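Local coordinates for protein polyketide synthase (Lyngbya majuscula 19L, PDB 3QIT) that probably hydrolyses the thioester of the finished polyketide chain and promotes its decarboxylation with loss of sulfate, leaving the terminal alkene of curacin A, at residues T146-D149 against Y150-S153; H269-H272 against I273-A277; D86-I89 against Q90-D94; Q43-A46 against L47-A51; P175-S178 against E179-Y183. All blocks are in the same frame, centred on the assembly; numbering follows the deposited sequence.

Within the alpha/beta-hydrolase fold, contacts 2, 4 and 5 touch one another, while contacts 1 and 3 touch none of the others. Contact 2 includes His269, the probable histidine of a Ser103-His269-Glu127 triad, and its centre is about 12 Å from those of both contact 4 and contact 5. Ala276 CB packs 3.6 Å from Glu44 CB of contact 4. Toward contact 5, Ile273 CD1 lies 3.6 Å from Phe181 CE2, and Asp274 OD1 is probably hydrogen-bonded to Ser176 OG at 2.5 Å. Contact 3 forms the C-terminal turn of helix 78-91, its centre about 26 Å from that of contact 2. Contact 1, about 34 Å from contact 2 between centres, faces the second subunit.

Contact 1. Residues T146-D149 against Y150-S153; sequences TCLD and YLSS
Leu151 and Cys147 touch one turn apart near the end of helix 140-151, with Leu151 CD1 3.8 Å from Cys147 SG. The sulfur stands anti to the backbone N (chi1 177°), which carries it along the helix flank to the leucine's CG and CD1. Behind these side chains, Leu151 N donates a nearly straight bond of 2.8 Å to Cys147 O, and Tyr150 N donates to Thr146 O at 3.0 Å. Were Leu151 replaced by an alanine, the Cys147 sulfur would probably be stripped of its neighbour one turn on and a gap would open beside Leu79 of the second subunit.

Beyond Leu151 the helix gives way to a turn. Ser152 N makes only weak bonds to Leu148 O and Asp149 O, and a water donates to Asp149 O while also bonding Ser152 OG. Tyr150 O is gripped twice, by Ser153 N and by Ser153 OG at 2.7 Å, the hydroxyl meeting a lone pair in the carbonyl plane.

Leu151 rests on Val73, Thr74 and Leu211 of nearby loops, while Tyr150 OH is hydrogen-bonded to Ile204 O. The helix also lies at the dimer interface: Cys147 and Leu151 pack on Leu79 of the second subunit, from helix 78-91, and Asp149 forms a salt bridge with Arg116 of the second subunit.

Contact 2. Residues H269-H272 against I273-A277; sequences HNLH and IDAAA
The short helix 271-274, following the loop that holds the probable triad histidine of this alpha/beta hydrolase, opens with Asn270 at its N-cap position and at the centre of an inverse gamma turn. Asn270 O accepts two backbone bonds: Asp274 N at 2.9 Å, in the carbonyl plane, and Ile273 N at 3.0 Å, from above that plane. Ala275 N then bonds to Leu271 O, and the chain leaves helical geometry at Ala275 before helix 276-284 begins.

His269 itself bonds Glu127 through ND1 and touches Ser103, consistent with a Ser-His-Glu charge relay. The Asp274 side chain reaches back past the helix start to the loop: its OD2 accepts from Gly268 N and from a water, at 2.7 Å, that also accepts from Asn270 N. The other oxygen, OD1, is probably hydrogen-bonded to Ser176 OG.

On another flank, Leu271 CD2 meets Ala275 CB at 4.0 Å. With chi1 at 59°, His272 CG is tucked over the residue's own backbone, which sets the imidazole beside Ile273, while NE2 bonds Glu37. The result is a CH-pi contact over the ring face, with Ile273 CG1 3.9 Å from the His272 ring centroid and 10° off its normal.

Contact 3. Residues D86-I89 against Q90-D94; sequences DRVI and QELPD
Charged and amide groups of Arg87, Asp86, Glu91 and Gln90 pair across the last turn of helix 78-91, which flanks the central sheet of the alpha/beta-hydrolase fold. In the salt bridge, Arg87 NH1 donates to Glu91 OE1 at 3.0 Å, while NH2 adds a weak bond to the same oxygen. OE1 lies near the guanidinium plane, at its edge, but the arginine reaches it on the anti side and 32° out of the carboxylate plane; the two planar groups are turned 56° apart. Both chains bend at their second torsion, bringing the charged ends together.

Gln90 makes a second polar pairing, its side chain folding back over the preceding turn. Its NE2 donates to Asp86 O at 3.2 Å from above the carbonyl plane and makes a weak bond to Asp86 OD1. The backbone Gln90 N uses the same carbonyl, at 3.0 Å, giving Asp86 O two donors from one residue.

Toward the C-terminal end of the helix, Glu91 N bonds Val88 O, and Leu92 N bonds Ile89 O at 3.0 Å, both i to i+3, while the corresponding i to i+4 bonds are weak; the last turn tightens. A water lies 2.6 Å from Ile89 O and within hydrogen-bonding reach of Pro93 O.

Apolar packing is looser, with Val88 CG1 4.3 Å from Leu92 CD1. Ile89 and Leu92 face strand 28-32 through Leu30 and Val28, and Ile89 also packs on Ile112 of helix 104-115. Arg87 and Glu91 lie against Leu9 of strand 5-11, while Asp86 OD2 forms a salt bridge with Arg116 and Asp86 packs on Leu148 of the second subunit.

Contact 4. Residues Q43-A46 against L47-A51; sequences QEVA and LPLAA
Leu47 reaches back along helix 43-51 to Gln43, one turn earlier. Its CB lies 3.7 Å from Gln43 O, the carbonyl that accepts Leu47 N at 2.9 Å. CG comes closer to that oxygen, at 3.3 Å, and also approaches Gln43 CG. At the end of the branch, CD1 meets Gln43 CG at 3.8 Å and has Glu44 OE2 as a more distant neighbour. Leu47 CG is anti to the carbonyl carbon (chi1 -64°), directing the branch toward the preceding turn, where the leucine crosses the aliphatic part of Gln43 at a slant. Beyond this contact the Gln43 chain runs on extended, and its OE1 is hydrogen-bonded to Trp21 NE1 of strand 14-21; Leu47, Ala46 and Ala50 also touch the Trp21 side chain.

Helix 43-51 is the connection in the beta-alpha-beta unit formed with strands 28-32 and 55-59, part of the alpha/beta-hydrolase core. Ala46 and Leu49 touch Val56 of strand 55-59, while Pro48 and Leu49 pack on Ala280 and Leu284 of helix 276-284.

The proline has no N-H to give to the preceding turn, and the helix kinks there. Pro48 CD instead lies 3.2 Å from Glu44 O, and its CG borders Val45 O. Regular helical bonding resumes with Ala50 N donating to Ala46 O at 2.8 Å. Val45 and Leu49 run side by side and point the same way, with Val45 CG1 3.9 Å from Leu49 CD1; Leu49 CG also lies 3.4 Å from Val45 O.

Contact 5. Residues P175-S178 against E179-Y183; sequences PSLS and EEFSY
Leu177 and Phe181 cross at an angle where the loop 175-178 enters helix 179-188, with Leu177 CD2 3.4 Å from Phe181 CD2. The methyl approaches the ring obliquely, while the other branch, CD1, reaches Ser182 CB at 4.0 Å. Thus the two leucine methyls touch successive residues of the first helical turn. Phe181 CG is anti to its own backbone N (chi1 -167°), which leads the far end of the ring away from the loop 175-178 after its CB has passed 3.3 Å from Ser178 OG.

Ser178 is the N-cap. Its hydroxyl oxygen accepts from Phe181 N at 3.0 Å, occupying an N-H of the first turn, and its carbonyl O takes a nearly straight bond from Ser182 N at 2.9 Å. An alanine at Ser178 would lose the capping hydroxyl and is likely to leave Phe181 N without this acceptor, weakening the start of the helix. Within the turn, Ser182 OG bends back to donate to Glu179 O at 2.8 Å, on the same face of that carbonyl as Tyr183 N.

Leu177 packs on Leu170 of helix 163-173, and its carbonyl accepts from Arg171 NE, while Ser182 meets Ala167 of the same helix. On another flank, Leu177 and Phe181 both touch Ile273 of helix 271-274, and Phe181 continues onto Gln43 and Glu44 of helix 43-51.

Contact 1. Residues T146-D149 against Y150-S153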
loop_
_atom_site.group_PDB
_atom_site.type_symbol
_atom_site.label_atom_id
_atom_site.label_comp_id
_atom_site.label_asym_id
_atom_site.label_seq_id
_atom_site.Cartn_x
_atom_site.Cartn_y
_atom_site.Cartn_z
ATOM N N THR B 146 14.784 -4.377 -5.027
ATOM C CA THR B 146 15.055 -2.958 -5.190
ATOM C C THR B 146 14.082 -2.121 -4.357
ATOM O O THR B 146 14.471 -1.135 -3.729
ATOM C CB THR B 146 15.008 -2.548 -6.688
ATOM O OG1 THR B 146 16.017 -3.280 -7.399
ATOM C CG2 THR B 146 15.279 -1.057 -6.850
ATOM N N CYS B 147 12.826 -2.544 -4.336
ATOM C CA CYS B 147 11.789 -1.839 -3.588
ATOM C C CYS B 147 12.005 -1.913 -2.063
ATOM O O CYS B 147 11.980 -0.880 -1.378
ATOM C CB CYS B 147 10.424 -2.395 -3.952
ATOM S SG CYS B 147 9.102 -1.616 -2.975
ATOM N N LEU B 148 12.263 -3.114 -1.547
ATOM C CA LEU B 148 12.495 -3.310 -0.110
ATOM C C LEU B 148 13.741 -2.574 0.369
ATOM O O LEU B 148 13.759 -1.998 1.464
ATOM C CB LEU B 148 12.594 -4.795 0.244
ATOM C CG LEU B 148 11.308 -5.441 0.758
ATOM C CD1 LEU B 148 10.224 -5.314 -0.281
ATOM C CD2 LEU B 148 11.549 -6.898 1.125
ATOM N N ASP B 149 14.786 -2.585 -0.454
ATOM C CA ASP B 149 16.019 -1.851 -0.114
ATOM C C ASP B 149 15.720 -0.357 -0.100
ATOM O O ASP B 149 16.178 0.372 0.789
ATOM C CB ASP B 149 17.132 -2.152 -1.128
ATOM C CG ASP B 149 17.663 -3.576 -1.009
ATOM O OD1 ASP B 149 17.448 -4.229 0.034
ATOM O OD2 ASP B 149 18.311 -4.030 -1.964
ATOM N N TYR B 150 14.940 0.095 -1.073
ATOM C CA TYR B 150 14.607 1.523 -1.115
ATOM C C TYR B 150 13.736 1.964 0.074
ATOM O O TYR B 150 14.037 2.978 0.725
ATOM C CB TYR B 150 13.969 1.901 -2.446
ATOM C CG TYR B 150 13.714 3.375 -2.520
ATOM C CD1 TYR B 150 14.778 4.282 -2.663
ATOM C CD2 TYR B 150 12.420 3.875 -2.386
ATOM C CE1 TYR B 150 14.556 5.645 -2.708
ATOM C CE2 TYR B 150 12.183 5.246 -2.422
ATOM C CZ TYR B 150 13.257 6.123 -2.589
ATOM O OH TYR B 150 13.037 7.479 -2.620
ATOM N N LEU B 151 12.691 1.190 0.356
ATOM C CA LEU B 151 11.787 1.436 1.494
ATOM C C LEU B 151 12.529 1.611 2.825
ATOM O O LEU B 151 12.044 2.318 3.730
ATOM C CB LEU B 151 10.779 0.289 1.637
ATOM C CG LEU B 151 9.722 -0.012 0.568
ATOM C CD1 LEU B 151 9.116 -1.368 0.863
ATOM C CD2 LEU B 151 8.630 1.032 0.506
ATOM N N SER B 152 13.705 0.987 2.946
ATOM C CA SER B 152 14.439 1.057 4.199
ATOM C C SER B 152 15.591 2.037 4.107
ATOM O O SER B 152 16.355 2.202 5.062
ATOM C CB SER B 152 14.922 -0.329 4.644
ATOM O OG SER B 152 15.715 -0.933 3.654
ATOM N N SER B 153 15.711 2.701 2.960
ATOM C CA SER B 153 16.707 3.744 2.819
ATOM C C SER B 153 16.141 5.012 3.441
ATOM O O SER B 153 14.937 5.141 3.687
ATOM C CB SER B 153 17.140 3.946 1.357
ATOM O OG SER B 153 16.148 4.615 0.591
HETATM O O HOH W 1 18.279 -0.006 2.372
#

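Contact 2. Residues H269-H272 against I273-A277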
loop_
_atom_site.group_PDB
_atom_site.type_symbol
_atom_site.label_atom_id
_atom_site.label_comp_id
_atom_site.label_asym_id
_atom_site.label_seq_id
_atom_site.Cartn_x
_atom_site.Cartn_y
_atom_site.Cartn_z
ATOM N N HIS B 269 4.585 19.885 -21.310
ATOM C CA HIS B 269 3.939 19.012 -20.348
ATOM C C HIS B 269 3.248 19.800 -19.243
ATOM O O HIS B 269 2.175 19.404 -18.747
ATOM C CB HIS B 269 4.980 18.065 -19.737
ATOM C CG HIS B 269 4.416 17.150 -18.697
ATOM N ND1 HIS B 269 3.429 16.226 -18.977
ATOM C CD2 HIS B 269 4.713 17.003 -17.384
ATOM C CE1 HIS B 269 3.130 15.563 -17.871
ATOM N NE2 HIS B 269 3.901 16.006 -16.896
ATOM N N ASN B 270 3.853 20.923 -18.875
ATOM C CA ASN B 270 3.412 21.647 -17.689
ATOM C C ASN B 270 2.404 22.740 -18.003
ATOM O O ASN B 270 2.636 23.929 -17.763
ATOM C CB ASN B 270 4.639 22.158 -16.947
ATOM C CG ASN B 270 5.419 21.028 -16.331
ATOM O OD1 ASN B 270 4.865 20.230 -15.560
ATOM N ND2 ASN B 270 6.688 20.926 -16.684
ATOM N N LEU B 271 1.267 22.312 -18.533
ATOM C CA LEU B 271 0.240 23.234 -19.031
ATOM C C LEU B 271 -0.402 24.089 -17.945
ATOM O O LEU B 271 -0.877 25.195 -18.210
ATOM C CB LEU B 271 -0.837 22.461 -19.796
ATOM C CG LEU B 271 -0.472 21.878 -21.165
ATOM C CD1 LEU B 271 -1.665 21.106 -21.735
ATOM C CD2 LEU B 271 -0.013 22.950 -22.154
ATOM N N HIS B 272 -0.417 23.594 -16.710
ATOM C CA HIS B 272 -0.937 24.378 -15.599
ATOM C C HIS B 272 -0.123 25.648 -15.364
ATOM O O HIS B 272 -0.613 26.595 -14.739
ATOM C CB HIS B 272 -1.030 23.518 -14.319
ATOM C CG HIS B 272 0.275 22.941 -13.879
ATOM N ND1 HIS B 272 1.089 22.211 -14.723
ATOM C CD2 HIS B 272 0.904 22.964 -12.680
ATOM C CE1 HIS B 272 2.165 21.821 -14.063
ATOM N NE2 HIS B 272 2.073 22.266 -12.822
ATOM N N ILE B 273 1.098 25.690 -15.915
ATOM C CA ILE B 273 1.929 26.885 -15.831
ATOM C C ILE B 273 2.019 27.548 -17.219
ATOM O O ILE B 273 1.810 28.768 -17.343
ATOM C CB ILE B 273 3.356 26.553 -15.322
ATOM C CG1 ILE B 273 3.284 25.729 -14.025
ATOM C CG2 ILE B 273 4.192 27.831 -15.153
ATOM C CD1 ILE B 273 2.476 26.363 -12.916
ATOM N N ASP B 274 2.297 26.737 -18.240
ATOM C CA ASP B 274 2.570 27.206 -19.618
ATOM C C ASP B 274 1.361 27.869 -20.266
ATOM O O ASP B 274 1.501 28.786 -21.073
ATOM C CB ASP B 274 2.932 26.019 -20.531
ATOM C CG ASP B 274 4.335 25.484 -20.303
ATOM O OD1 ASP B 274 4.991 25.875 -19.313
ATOM O OD2 ASP B 274 4.770 24.650 -21.128
ATOM N N ALA B 275 0.179 27.364 -19.942
ATOM C CA ALA B 275 -1.065 27.732 -20.649
ATOM C C ALA B 275 -2.213 27.882 -19.644
ATOM O O ALA B 275 -3.343 27.437 -19.896
ATOM C CB ALA B 275 -1.400 26.644 -21.668
ATOM N N ALA B 276 -1.905 28.489 -18.502
ATOM C CA ALA B 276 -2.840 28.503 -17.364
ATOM C C ALA B 276 -4.168 29.179 -17.732
ATOM O O ALA B 276 -5.241 28.635 -17.457
ATOM C CB ALA B 276 -2.205 29.174 -16.172
ATOM N N ALA B 277 -4.100 30.355 -18.357
ATOM C CA ALA B 277 -5.335 31.067 -18.728
ATOM C C ALA B 277 -6.171 30.241 -19.710
ATOM O O ALA B 277 -7.398 30.168 -19.591
ATOM C CB ALA B 277 -5.019 32.428 -19.317
HETATM O O HOH W 2 5.906 22.437 -20.157
#

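Contact 3. Residues D86-I89 against Q90-D94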
loop_
_atom_site.group_PDB
_atom_site.type_symbol
_atom_site.label_atom_id
_atom_site.label_comp_id
_atom_site.label_asym_id
_atom_site.label_seq_id
_atom_site.Cartn_x
_atom_site.Cartn_y
_atom_site.Cartn_z
ATOM N N ASP B 86 -10.902 10.346 -2.609
ATOM C CA ASP B 86 -12.285 9.933 -2.252
ATOM C C ASP B 86 -12.721 10.626 -0.954
ATOM O O ASP B 86 -13.842 11.147 -0.856
ATOM C CB ASP B 86 -12.353 8.416 -2.079
ATOM C CG ASP B 86 -13.766 7.834 -2.255
ATOM O OD1 ASP B 86 -14.598 8.409 -3.001
ATOM O OD2 ASP B 86 -14.025 6.761 -1.662
ATOM N N ARG B 87 -11.838 10.644 0.045
ATOM C CA ARG B 87 -12.147 11.343 1.297
ATOM C C ARG B 87 -12.422 12.843 1.086
ATOM O O ARG B 87 -13.359 13.390 1.671
ATOM C CB ARG B 87 -11.012 11.149 2.311
ATOM C CG ARG B 87 -11.236 11.874 3.627
ATOM C CD ARG B 87 -12.466 11.303 4.342
ATOM N NE ARG B 87 -12.753 12.009 5.583
ATOM C CZ ARG B 87 -13.539 13.080 5.666
ATOM N NH1 ARG B 87 -14.124 13.572 4.574
ATOM N NH2 ARG B 87 -13.752 13.653 6.843
ATOM N N VAL B 88 -11.614 13.492 0.238
ATOM C CA VAL B 88 -11.790 14.911 -0.072
ATOM C C VAL B 88 -13.152 15.141 -0.742
ATOM O O VAL B 88 -13.882 16.073 -0.377
ATOM C CB VAL B 88 -10.659 15.442 -1.003
ATOM C CG1 VAL B 88 -10.992 16.860 -1.447
ATOM C CG2 VAL B 88 -9.297 15.430 -0.271
ATOM N N ILE B 89 -13.510 14.271 -1.679
ATOM C CA ILE B 89 -14.824 14.384 -2.348
ATOM C C ILE B 89 -15.967 14.267 -1.349
ATOM O O ILE B 89 -16.945 15.041 -1.407
ATOM C CB ILE B 89 -14.972 13.375 -3.482
ATOM C CG1 ILE B 89 -14.031 13.768 -4.613
ATOM C CG2 ILE B 89 -16.436 13.363 -4.024
ATOM C CD1 ILE B 89 -13.743 12.655 -5.602
ATOM N N GLN B 90 -15.838 13.331 -0.410
ATOM C CA GLN B 90 -16.864 13.150 0.617
ATOM C C GLN B 90 -17.041 14.412 1.459
ATOM O O GLN B 90 -18.113 14.651 2.015
ATOM C CB GLN B 90 -16.573 11.943 1.534
ATOM C CG GLN B 90 -16.355 10.577 0.848
ATOM C CD GLN B 90 -17.315 10.261 -0.300
ATOM O OE1 GLN B 90 -18.539 10.226 -0.119
ATOM N NE2 GLN B 90 -16.753 9.995 -1.485
ATOM N N GLU B 91 -15.998 15.229 1.529
ATOM C CA GLU B 91 -16.019 16.461 2.311
ATOM C C GLU B 91 -16.665 17.625 1.548
ATOM O O GLU B 91 -17.112 18.597 2.158
ATOM C CB GLU B 91 -14.598 16.819 2.770
ATOM C CG GLU B 91 -14.503 17.866 3.885
ATOM C CD GLU B 91 -14.972 17.375 5.254
ATOM O OE1 GLU B 91 -15.334 16.183 5.409
ATOM O OE2 GLU B 91 -14.986 18.210 6.185
ATOM N N LEU B 92 -16.707 17.524 0.221
ATOM C CA LEU B 92 -17.239 18.593 -0.626
ATOM C C LEU B 92 -18.752 18.474 -0.745
ATOM O O LEU B 92 -19.316 17.431 -0.387
ATOM C CB LEU B 92 -16.554 18.577 -2.014
ATOM C CG LEU B 92 -15.041 18.824 -1.958
ATOM C CD1 LEU B 92 -14.396 18.641 -3.347
ATOM C CD2 LEU B 92 -14.707 20.211 -1.380
ATOM N N PRO B 93 -19.420 19.549 -1.206
ATOM C CA PRO B 93 -20.877 19.503 -1.380
ATOM C C PRO B 93 -21.313 18.356 -2.278
ATOM O O PRO B 93 -20.553 17.926 -3.152
ATOM C CB PRO B 93 -21.190 20.843 -2.043
ATOM C CG PRO B 93 -20.151 21.761 -1.501
ATOM C CD PRO B 93 -18.892 20.910 -1.425
ATOM N N ASP B 94 -22.528 17.861 -2.048
ATOM C CA ASP B 94 -23.101 16.770 -2.828
ATOM C C ASP B 94 -23.758 17.275 -4.121
ATOM O O ASP B 94 -24.988 17.242 -4.264
ATOM C CB ASP B 94 -24.093 15.988 -1.953
ATOM C CG ASP B 94 -24.569 14.696 -2.605
ATOM O OD1 ASP B 94 -23.934 14.223 -3.578
ATOM O OD2 ASP B 94 -25.593 14.151 -2.135
HETATM O O HOH W 3 -18.967 15.683 -2.991
#

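Contact 4. Residues Q43-A46 against L47-A51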
loop_
_atom_site.group_PDB
_atom_site.type_symbol
_atom_site.label_atom_id
_atom_site.label_comp_id
_atom_site.label_asym_id
_atom_site.label_seq_id
_atom_site.Cartn_x
_atom_site.Cartn_y
_atom_site.Cartn_z
ATOM N N GLN B 43 -2.379 27.610 -8.865
ATOM C CA GLN B 43 -2.851 28.991 -8.621
ATOM C C GLN B 43 -3.150 29.789 -9.891
ATOM O O GLN B 43 -4.139 30.535 -9.947
ATOM C CB GLN B 43 -1.848 29.753 -7.758
ATOM C CG GLN B 43 -2.284 31.201 -7.498
ATOM C CD GLN B 43 -1.768 31.723 -6.190
ATOM O OE1 GLN B 43 -2.373 31.502 -5.153
ATOM N NE2 GLN B 43 -0.665 32.444 -6.232
ATOM N N GLU B 44 -2.283 29.675 -10.891
ATOM C CA GLU B 44 -2.466 30.439 -12.126
ATOM C C GLU B 44 -3.708 30.028 -12.914
ATOM O O GLU B 44 -4.291 30.858 -13.613
ATOM C CB GLU B 44 -1.194 30.425 -12.974
ATOM C CG GLU B 44 -0.081 31.339 -12.387
ATOM C CD GLU B 44 -0.529 32.807 -12.259
ATOM O OE1 GLU B 44 -0.928 33.418 -13.280
ATOM O OE2 GLU B 44 -0.500 33.353 -11.134
ATOM N N VAL B 45 -4.097 28.756 -12.814
ATOM C CA VAL B 45 -5.405 28.302 -13.311
ATOM C C VAL B 45 -6.574 28.738 -12.399
ATOM O O VAL B 45 -7.657 29.108 -12.883
ATOM C CB VAL B 45 -5.416 26.760 -13.490
ATOM C CG1 VAL B 45 -6.791 26.263 -13.979
ATOM C CG2 VAL B 45 -4.284 26.312 -14.453
ATOM N N ALA B 46 -6.357 28.662 -11.084
ATOM C CA ALA B 46 -7.411 28.874 -10.113
ATOM C C ALA B 46 -7.890 30.339 -10.083
ATOM O O ALA B 46 -9.100 30.583 -9.944
ATOM C CB ALA B 46 -6.940 28.447 -8.737
ATOM N N LEU B 47 -6.964 31.289 -10.204
ATOM C CA LEU B 47 -7.354 32.710 -10.070
ATOM C C LEU B 47 -8.464 33.113 -11.064
ATOM O O LEU B 47 -9.500 33.617 -10.632
ATOM C CB LEU B 47 -6.140 33.676 -10.097
ATOM C CG LEU B 47 -5.185 33.463 -8.901
ATOM C CD1 LEU B 47 -3.904 34.292 -9.009
ATOM C CD2 LEU B 47 -5.895 33.755 -7.596
ATOM N N PRO B 48 -8.279 32.835 -12.372
ATOM C CA PRO B 48 -9.348 33.219 -13.305
ATOM C C PRO B 48 -10.645 32.439 -13.093
ATOM O O PRO B 48 -11.720 32.988 -13.338
ATOM C CB PRO B 48 -8.755 32.915 -14.690
ATOM C CG PRO B 48 -7.533 32.126 -14.442
ATOM C CD PRO B 48 -7.050 32.460 -13.085
ATOM N N LEU B 49 -10.562 31.179 -12.652
ATOM C CA LEU B 49 -11.791 30.417 -12.330
ATOM C C LEU B 49 -12.530 30.995 -11.138
ATOM O O LEU B 49 -13.767 31.093 -11.141
ATOM C CB LEU B 49 -11.484 28.939 -12.034
ATOM C CG LEU B 49 -10.918 28.091 -13.170
ATOM C CD1 LEU B 49 -10.416 26.749 -12.617
ATOM C CD2 LEU B 49 -11.978 27.883 -14.247
ATOM N N ALA B 50 -11.780 31.358 -10.094
ATOM C CA ALA B 50 -12.404 31.916 -8.895
ATOM C C ALA B 50 -13.033 33.267 -9.250
ATOM O O ALA B 50 -14.094 33.599 -8.755
ATOM C CB ALA B 50 -11.392 32.063 -7.761
ATOM N N ALA B 51 -12.397 34.017 -10.151
ATOM C CA ALA B 51 -12.929 35.326 -10.560
ATOM C C ALA B 51 -14.261 35.197 -11.312
ATOM O O ALA B 51 -15.064 36.152 -11.332
ATOM C CB ALA B 51 -11.898 36.079 -11.409
#

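Contact 5. Residues P175-S178 against E179-Y183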
loop_
_atom_site.group_PDB
_atom_site.type_symbol
_atom_site.label_atom_id
_atom_site.label_comp_id
_atom_site.label_asym_id
_atom_site.label_seq_id
_atom_site.Cartn_x
_atom_site.Cartn_y
_atom_site.Cartn_z
ATOM N N PRO B 175 10.361 26.371 -17.186
ATOM C CA PRO B 175 10.878 27.675 -17.592
ATOM C C PRO B 175 9.828 28.764 -17.701
ATOM O O PRO B 175 10.141 29.939 -17.515
ATOM C CB PRO B 175 11.506 27.388 -18.963
ATOM C CG PRO B 175 11.986 25.990 -18.824
ATOM C CD PRO B 175 10.880 25.294 -18.054
ATOM N N SER B 176 8.588 28.379 -17.992
ATOM C CA SER B 176 7.525 29.368 -18.079
ATOM C C SER B 176 7.110 29.929 -16.711
ATOM O O SER B 176 6.346 30.896 -16.660
ATOM C CB SER B 176 6.302 28.773 -18.767
ATOM O OG SER B 176 5.683 27.869 -17.886
ATOM N N LEU B 177 7.569 29.329 -15.603
ATOM C CA LEU B 177 7.288 29.905 -14.279
ATOM C C LEU B 177 7.868 31.306 -14.193
ATOM O O LEU B 177 9.017 31.521 -14.574
ATOM C CB LEU B 177 7.895 29.060 -13.137
ATOM C CG LEU B 177 7.173 27.863 -12.533
ATOM C CD1 LEU B 177 8.100 27.190 -11.515
ATOM C CD2 LEU B 177 5.885 28.282 -11.852
ATOM N N SER B 178 7.080 32.267 -13.720
ATOM C CA SER B 178 7.638 33.587 -13.443
ATOM C C SER B 178 8.569 33.485 -12.249
ATOM O O SER B 178 8.428 32.580 -11.418
ATOM C CB SER B 178 6.530 34.604 -13.137
ATOM O OG SER B 178 5.789 34.207 -11.999
ATOM N N GLU B 179 9.506 34.424 -12.149
ATOM C CA GLU B 179 10.327 34.507 -10.954
ATOM C C GLU B 179 9.420 34.553 -9.722
ATOM O O GLU B 179 9.684 33.865 -8.725
ATOM C CB GLU B 179 11.262 35.728 -11.013
ATOM C CG GLU B 179 12.292 35.812 -9.879
ATOM C CD GLU B 179 11.698 36.273 -8.539
ATOM O OE1 GLU B 179 10.791 37.139 -8.533
ATOM O OE2 GLU B 179 12.145 35.770 -7.482
ATOM N N GLU B 180 8.345 35.341 -9.798
ATOM C CA GLU B 180 7.442 35.519 -8.655
ATOM C C GLU B 180 6.754 34.224 -8.208
ATOM O O GLU B 180 6.676 33.949 -7.011
ATOM C CB GLU B 180 6.373 36.595 -8.940
ATOM C CG GLU B 180 6.926 38.013 -9.197
ATOM C CD GLU B 180 7.206 38.328 -10.678
ATOM O OE1 GLU B 180 7.783 37.488 -11.401
ATOM O OE2 GLU B 180 6.862 39.452 -11.119
ATOM N N PHE B 181 6.221 33.468 -9.168
ATOM C CA PHE B 181 5.455 32.265 -8.861
ATOM C C PHE B 181 6.427 31.175 -8.415
ATOM O O PHE B 181 6.139 30.446 -7.472
ATOM C CB PHE B 181 4.601 31.821 -10.056
ATOM C CG PHE B 181 3.555 30.765 -9.724
ATOM C CD1 PHE B 181 3.013 30.650 -8.439
ATOM C CD2 PHE B 181 3.095 29.915 -10.712
ATOM C CE1 PHE B 181 2.050 29.664 -8.138
ATOM C CE2 PHE B 181 2.126 28.943 -10.436
ATOM C CZ PHE B 181 1.619 28.811 -9.145
ATOM N N SER B 182 7.598 31.117 -9.045
ATOM C CA SER B 182 8.617 30.143 -8.618
ATOM C C SER B 182 8.978 30.372 -7.143
ATOM O O SER B 182 9.142 29.425 -6.342
ATOM C CB SER B 182 9.853 30.187 -9.537
ATOM O OG SER B 182 10.666 31.306 -9.252
ATOM N N TYR B 183 9.076 31.627 -6.760
ATOM C CA TYR B 183 9.366 31.968 -5.377
ATOM C C TYR B 183 8.232 31.590 -4.424
ATOM O O TYR B 183 8.468 30.994 -3.391
ATOM C CB TYR B 183 9.690 33.460 -5.260
ATOM C CG TYR B 183 10.183 33.784 -3.886
ATOM C CD1 TYR B 183 11.546 33.659 -3.567
ATOM C CD2 TYR B 183 9.290 34.125 -2.877
ATOM C CE1 TYR B 183 12.004 33.928 -2.280
ATOM C CE2 TYR B 183 9.728 34.395 -1.595
ATOM C CZ TYR B 183 11.076 34.294 -1.301
ATOM O OH TYR B 183 11.485 34.569 -0.024
#